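Local coordinates for protein insecticyanin-A (Manduca sexta, PDB 1Z24) that binds the blue bile pigment biliverdin IX gamma in a hydrophobic lipocalin pocket, contributing to the green camouflage coloration of the hornworm, at residues F18-I30 with T44-S56. Numbering follows the deposited sequence.
With BLV (biliverdin IX gamma chromophore), chain B.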
# COMPACT_ATOMS: atom_id res chain seq x y z
N PHE A 18 2.96 -22.11 -7.19
CA PHE A 18 3.79 -21.90 -8.33
C PHE A 18 4.43 -23.18 -8.85
O PHE A 18 4.97 -23.95 -8.08
CB PHE A 18 4.90 -20.99 -7.88
CG PHE A 18 5.74 -20.51 -9.07
CD1 PHE A 18 7.12 -20.66 -9.16
CD2 PHE A 18 5.11 -19.85 -10.12
CE1 PHE A 18 7.89 -20.19 -10.24
CE2 PHE A 18 5.84 -19.39 -11.22
CZ PHE A 18 7.24 -19.52 -11.28
N ASP A 19 4.38 -23.35 -10.19
CA ASP A 19 4.94 -24.48 -10.91
C ASP A 19 6.08 -24.05 -11.86
O ASP A 19 5.88 -23.61 -13.01
CB ASP A 19 3.87 -25.25 -11.74
CG ASP A 19 4.31 -26.61 -12.32
OD1 ASP A 19 3.54 -27.54 -12.49
OD2 ASP A 19 5.60 -26.71 -12.64
N LEU A 20 7.28 -24.22 -11.38
CA LEU A 20 8.41 -23.84 -12.21
C LEU A 20 8.55 -24.58 -13.53
O LEU A 20 8.97 -24.01 -14.54
CB LEU A 20 9.72 -23.85 -11.43
CG LEU A 20 10.96 -23.35 -12.19
CD1 LEU A 20 10.82 -21.92 -12.69
CD2 LEU A 20 12.23 -23.57 -11.36
N SER A 21 8.23 -25.85 -13.55
CA SER A 21 8.41 -26.51 -14.80
C SER A 21 7.40 -26.05 -15.79
O SER A 21 7.65 -26.03 -16.99
CB SER A 21 8.43 -28.01 -14.73
OG SER A 21 7.12 -28.48 -14.86
N ALA A 22 6.24 -25.69 -15.29
CA ALA A 22 5.22 -25.24 -16.19
C ALA A 22 5.57 -23.83 -16.64
O ALA A 22 5.26 -23.37 -17.73
CB ALA A 22 3.91 -25.24 -15.40
N PHE A 23 6.27 -23.12 -15.78
CA PHE A 23 6.62 -21.77 -16.13
C PHE A 23 7.74 -21.62 -17.12
O PHE A 23 7.85 -20.61 -17.80
CB PHE A 23 6.95 -21.08 -14.81
CG PHE A 23 7.06 -19.58 -14.87
CD1 PHE A 23 5.90 -18.81 -14.99
CD2 PHE A 23 8.30 -18.95 -14.77
CE1 PHE A 23 5.97 -17.41 -15.03
CE2 PHE A 23 8.39 -17.55 -14.83
CZ PHE A 23 7.22 -16.79 -14.94
N ALA A 24 8.57 -22.62 -17.17
CA ALA A 24 9.68 -22.62 -18.07
C ALA A 24 9.26 -22.32 -19.52
O ALA A 24 8.17 -22.62 -19.99
CB ALA A 24 10.50 -23.92 -17.87
N GLY A 25 10.15 -21.67 -20.25
CA GLY A 25 9.88 -21.31 -21.62
C GLY A 25 10.43 -19.94 -22.00
O GLY A 25 11.18 -19.32 -21.29
N ALA A 26 10.05 -19.46 -23.16
CA ALA A 26 10.50 -18.17 -23.65
C ALA A 26 9.42 -17.11 -23.47
O ALA A 26 8.32 -17.11 -24.07
CB ALA A 26 10.83 -18.36 -25.12
N TRP A 27 9.72 -16.17 -22.61
CA TRP A 27 8.72 -15.15 -22.37
C TRP A 27 9.05 -13.85 -23.05
O TRP A 27 10.17 -13.35 -22.87
CB TRP A 27 8.65 -14.90 -20.83
CG TRP A 27 8.06 -16.02 -20.04
CD1 TRP A 27 8.73 -16.98 -19.32
CD2 TRP A 27 6.63 -16.29 -19.90
NE1 TRP A 27 7.80 -17.83 -18.75
CE2 TRP A 27 6.51 -17.43 -19.05
CE3 TRP A 27 5.46 -15.69 -20.41
CZ2 TRP A 27 5.27 -17.99 -18.70
CZ3 TRP A 27 4.23 -16.31 -20.06
CH2 TRP A 27 4.15 -17.44 -19.25
N HIS A 28 8.09 -13.33 -23.81
CA HIS A 28 8.24 -12.08 -24.50
C HIS A 28 7.72 -10.97 -23.61
O HIS A 28 6.66 -11.11 -22.97
CB HIS A 28 7.43 -12.01 -25.79
CG HIS A 28 7.80 -13.16 -26.67
ND1 HIS A 28 7.32 -14.42 -26.42
CD2 HIS A 28 8.60 -13.19 -27.79
CE1 HIS A 28 7.83 -15.19 -27.36
NE2 HIS A 28 8.61 -14.49 -28.22
N GLU A 29 8.47 -9.88 -23.57
CA GLU A 29 8.05 -8.76 -22.73
C GLU A 29 7.13 -7.87 -23.56
O GLU A 29 7.60 -7.05 -24.30
CB GLU A 29 9.30 -8.00 -22.29
CG GLU A 29 8.91 -6.68 -21.62
CD GLU A 29 10.13 -5.96 -21.23
OE1 GLU A 29 10.80 -6.27 -20.24
OE2 GLU A 29 10.42 -5.03 -22.09
N ILE A 30 5.83 -8.06 -23.47
CA ILE A 30 4.87 -7.30 -24.24
C ILE A 30 4.93 -5.89 -23.79
O ILE A 30 4.84 -4.95 -24.56
CB ILE A 30 3.48 -7.88 -23.97
CG1 ILE A 30 3.40 -9.29 -24.50
CG2 ILE A 30 2.42 -7.06 -24.64
CD1 ILE A 30 3.79 -9.35 -25.95
N THR A 44 12.64 -7.77 -26.49
CA THR A 44 13.07 -8.33 -25.22
C THR A 44 12.40 -9.66 -24.85
O THR A 44 11.19 -9.74 -24.73
CB THR A 44 12.74 -7.34 -24.12
OG1 THR A 44 13.32 -6.20 -24.54
CG2 THR A 44 13.40 -7.75 -22.79
N ILE A 45 13.22 -10.69 -24.64
CA ILE A 45 12.69 -11.98 -24.29
C ILE A 45 13.52 -12.63 -23.20
O ILE A 45 14.75 -12.62 -23.19
CB ILE A 45 12.82 -12.82 -25.53
CG1 ILE A 45 12.22 -12.09 -26.73
CG2 ILE A 45 12.27 -14.24 -25.31
CD1 ILE A 45 12.36 -12.90 -28.01
N ALA A 46 12.85 -13.22 -22.26
CA ALA A 46 13.52 -13.92 -21.17
C ALA A 46 13.22 -15.39 -21.35
O ALA A 46 12.04 -15.77 -21.41
CB ALA A 46 13.00 -13.46 -19.80
N GLU A 47 14.25 -16.24 -21.46
CA GLU A 47 14.01 -17.66 -21.63
C GLU A 47 14.54 -18.44 -20.46
O GLU A 47 15.72 -18.35 -20.15
CB GLU A 47 14.76 -18.17 -22.82
CG GLU A 47 14.46 -19.65 -23.17
CD GLU A 47 15.38 -20.18 -24.28
OE1 GLU A 47 16.01 -21.22 -24.20
OE2 GLU A 47 15.46 -19.38 -25.34
N TYR A 48 13.63 -19.19 -19.82
CA TYR A 48 13.92 -19.99 -18.66
C TYR A 48 13.83 -21.42 -19.07
O TYR A 48 12.85 -21.79 -19.68
CB TYR A 48 12.84 -19.75 -17.55
CG TYR A 48 12.68 -18.26 -17.15
CD1 TYR A 48 13.80 -17.42 -17.06
CD2 TYR A 48 11.43 -17.66 -16.94
CE1 TYR A 48 13.69 -16.08 -16.72
CE2 TYR A 48 11.30 -16.32 -16.58
CZ TYR A 48 12.44 -15.52 -16.46
OH TYR A 48 12.39 -14.19 -16.08
N LYS A 49 14.87 -22.18 -18.74
CA LYS A 49 15.02 -23.61 -19.01
C LYS A 49 15.06 -24.36 -17.68
O LYS A 49 15.72 -23.93 -16.74
CB LYS A 49 16.33 -23.75 -19.66
CG LYS A 49 16.34 -24.40 -20.99
CD LYS A 49 17.56 -25.32 -21.09
CE LYS A 49 17.75 -26.00 -22.48
NZ LYS A 49 18.61 -25.31 -23.50
N TYR A 50 14.36 -25.49 -17.56
CA TYR A 50 14.34 -26.26 -16.32
C TYR A 50 14.74 -27.73 -16.55
O TYR A 50 14.36 -28.36 -17.54
CB TYR A 50 12.92 -26.21 -15.68
CG TYR A 50 12.78 -26.80 -14.27
CD1 TYR A 50 13.84 -26.76 -13.37
CD2 TYR A 50 11.61 -27.45 -13.86
CE1 TYR A 50 13.77 -27.31 -12.09
CE2 TYR A 50 11.52 -28.01 -12.58
CZ TYR A 50 12.59 -27.93 -11.69
OH TYR A 50 12.57 -28.43 -10.41
N ASP A 51 15.51 -28.28 -15.63
CA ASP A 51 15.95 -29.65 -15.70
C ASP A 51 15.10 -30.52 -14.80
O ASP A 51 14.76 -31.63 -15.17
CB ASP A 51 17.34 -29.78 -15.05
CG ASP A 51 18.29 -29.81 -16.18
OD1 ASP A 51 17.88 -29.70 -17.33
OD2 ASP A 51 19.55 -29.96 -15.80
N GLY A 52 14.78 -30.00 -13.62
CA GLY A 52 14.00 -30.67 -12.58
C GLY A 52 14.85 -30.54 -11.33
O GLY A 52 14.42 -30.69 -10.18
N LYS A 53 16.09 -30.21 -11.62
CA LYS A 53 17.06 -30.04 -10.59
C LYS A 53 17.72 -28.74 -10.84
O LYS A 53 18.14 -28.02 -9.93
CB LYS A 53 18.15 -31.15 -10.67
CG LYS A 53 18.94 -31.45 -9.36
CD LYS A 53 20.19 -32.34 -9.50
CE LYS A 53 21.16 -32.26 -8.30
NZ LYS A 53 21.44 -33.53 -7.60
N LYS A 54 17.81 -28.42 -12.11
CA LYS A 54 18.46 -27.18 -12.38
C LYS A 54 17.76 -26.29 -13.36
O LYS A 54 17.25 -26.76 -14.39
CB LYS A 54 19.90 -27.33 -12.69
CG LYS A 54 20.58 -25.97 -12.78
CD LYS A 54 22.07 -26.07 -13.17
CE LYS A 54 22.62 -25.06 -14.21
NZ LYS A 54 23.80 -25.54 -15.00
N ALA A 55 17.78 -25.01 -13.03
CA ALA A 55 17.16 -24.00 -13.86
C ALA A 55 18.15 -22.92 -14.27
O ALA A 55 18.99 -22.53 -13.49
CB ALA A 55 15.94 -23.47 -13.16
N SER A 56 18.05 -22.46 -15.51
CA SER A 56 18.95 -21.43 -16.00
C SER A 56 18.21 -20.33 -16.73
O SER A 56 17.05 -20.49 -17.11
CB SER A 56 19.98 -21.99 -16.92
OG SER A 56 19.39 -22.52 -18.06
NA BLV B . 15.29 -6.86 -13.99
C1A BLV B . 15.80 -6.05 -13.04
C2A BLV B . 15.30 -6.31 -11.71
C3A BLV B . 14.44 -7.36 -11.85
C4A BLV B . 14.43 -7.69 -13.29
CMA BLV B . 13.52 -8.06 -10.78
OA BLV B . 16.62 -5.19 -13.30
CAA BLV B . 15.63 -5.55 -10.49
CBA BLV B . 14.81 -4.31 -10.63
CGA BLV B . 15.21 -3.33 -9.53
O1A BLV B . 14.53 -3.16 -8.55
O2A BLV B . 16.24 -2.74 -9.62
CHB BLV B . 13.63 -8.69 -13.83
NB BLV B . 14.25 -8.65 -16.20
C1B BLV B . 13.39 -8.97 -15.17
C2B BLV B . 12.23 -9.66 -15.66
C3B BLV B . 12.39 -9.75 -16.98
C4B BLV B . 13.66 -9.10 -17.32
CMB BLV B . 11.07 -10.19 -14.83
CAB BLV B . 11.44 -10.39 -17.95
CBB BLV B . 11.30 -9.68 -19.12
CHC BLV B . 14.19 -9.05 -18.62
NC BLV B . 16.24 -7.76 -18.52
C1C BLV B . 15.39 -8.64 -19.11
C2C BLV B . 15.91 -9.09 -20.41
C3C BLV B . 17.10 -8.54 -20.66
C4C BLV B . 17.32 -7.67 -19.43
CMC BLV B . 15.26 -10.08 -21.25
CAC BLV B . 18.10 -8.61 -21.83
CBC BLV B . 19.42 -8.36 -21.64
CHD BLV B . 18.44 -6.78 -19.24
ND BLV B . 18.69 -7.00 -16.79
C1D BLV B . 19.08 -6.48 -18.06
C2D BLV B . 20.29 -5.62 -17.89
C3D BLV B . 20.62 -5.61 -16.56
C4D BLV B . 19.63 -6.47 -15.92
CMD BLV B . 21.03 -4.85 -18.95
OD BLV B . 19.64 -6.71 -14.74
CAD BLV B . 21.75 -4.91 -15.92
CBD BLV B . 22.84 -5.93 -15.65
CGD BLV B . 23.99 -5.31 -14.77
O1D BLV B . 24.96 -4.86 -15.30
O2D BLV B . 23.91 -5.25 -13.56
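Thr44 O accepts from Glu29 N (3.0 Å) where strand 44-50 begins its antiparallel run along strand 25-30, a pairing within the lipocalin beta-barrel. Thr44 and Glu29 both border the biliverdin: the threonine CG2 faces the pigment methyl CMC, and Glu29, whose OE1 approaches vinyl carbon CBB, has OE2 held by Asn168 and by a salt bridge to Lys32. On the barrel face turned from the pigment, Ile45 CD1 lies alongside His28 CD2 (3.8 Å), the two side chains pointing the same way; His28 ND1 is hydrogen-bonded to Ser136 O. Ala46 turns its CB to the pigment and closes a pair of backbone hydrogen bonds with Trp27, Trp27 N to Ala46 O being 2.6 Å. Glu47 pairs with Ala26 without such bonds, but its CA-H points at Gly25 O. Tyr48 and Gly25 exchange two backbone hydrogen bonds (each N to the other's O), and Tyr48 sends its ring inward, CG anti to the carbonyl carbon (chi1 -56°), into an aromatic cluster. There Tyr48 CD2 meets Trp27 CD1 at 3.7 Å, the tyrosine ring and the five-membered indole ring set obliquely at 50°, while Tyr48 CE2 meets Phe23 CE2 rim to rim, planes at 18°; the Tyr48 hydroxyl is hydrogen-bonded to that of Tyr88. Trp27 NE1 sits over the centre of the Phe23 ring and donates to Phe23 O (2.9 Å). A leucine in place of Trp27 would probably leave Phe23 O without this donor and open a gap beside the Tyr48 and Phe23 rings. Tyr50 then packs against helix 20-23, which Asp19 caps through Ala22 N: Leu20 CD2 lies over one ring face in a CH-pi contact and also touches Ala55 CB (4.1 Å), whereas Ser21 CB meets the ring edge in plane at Tyr50 CD2, 3.3 Å away.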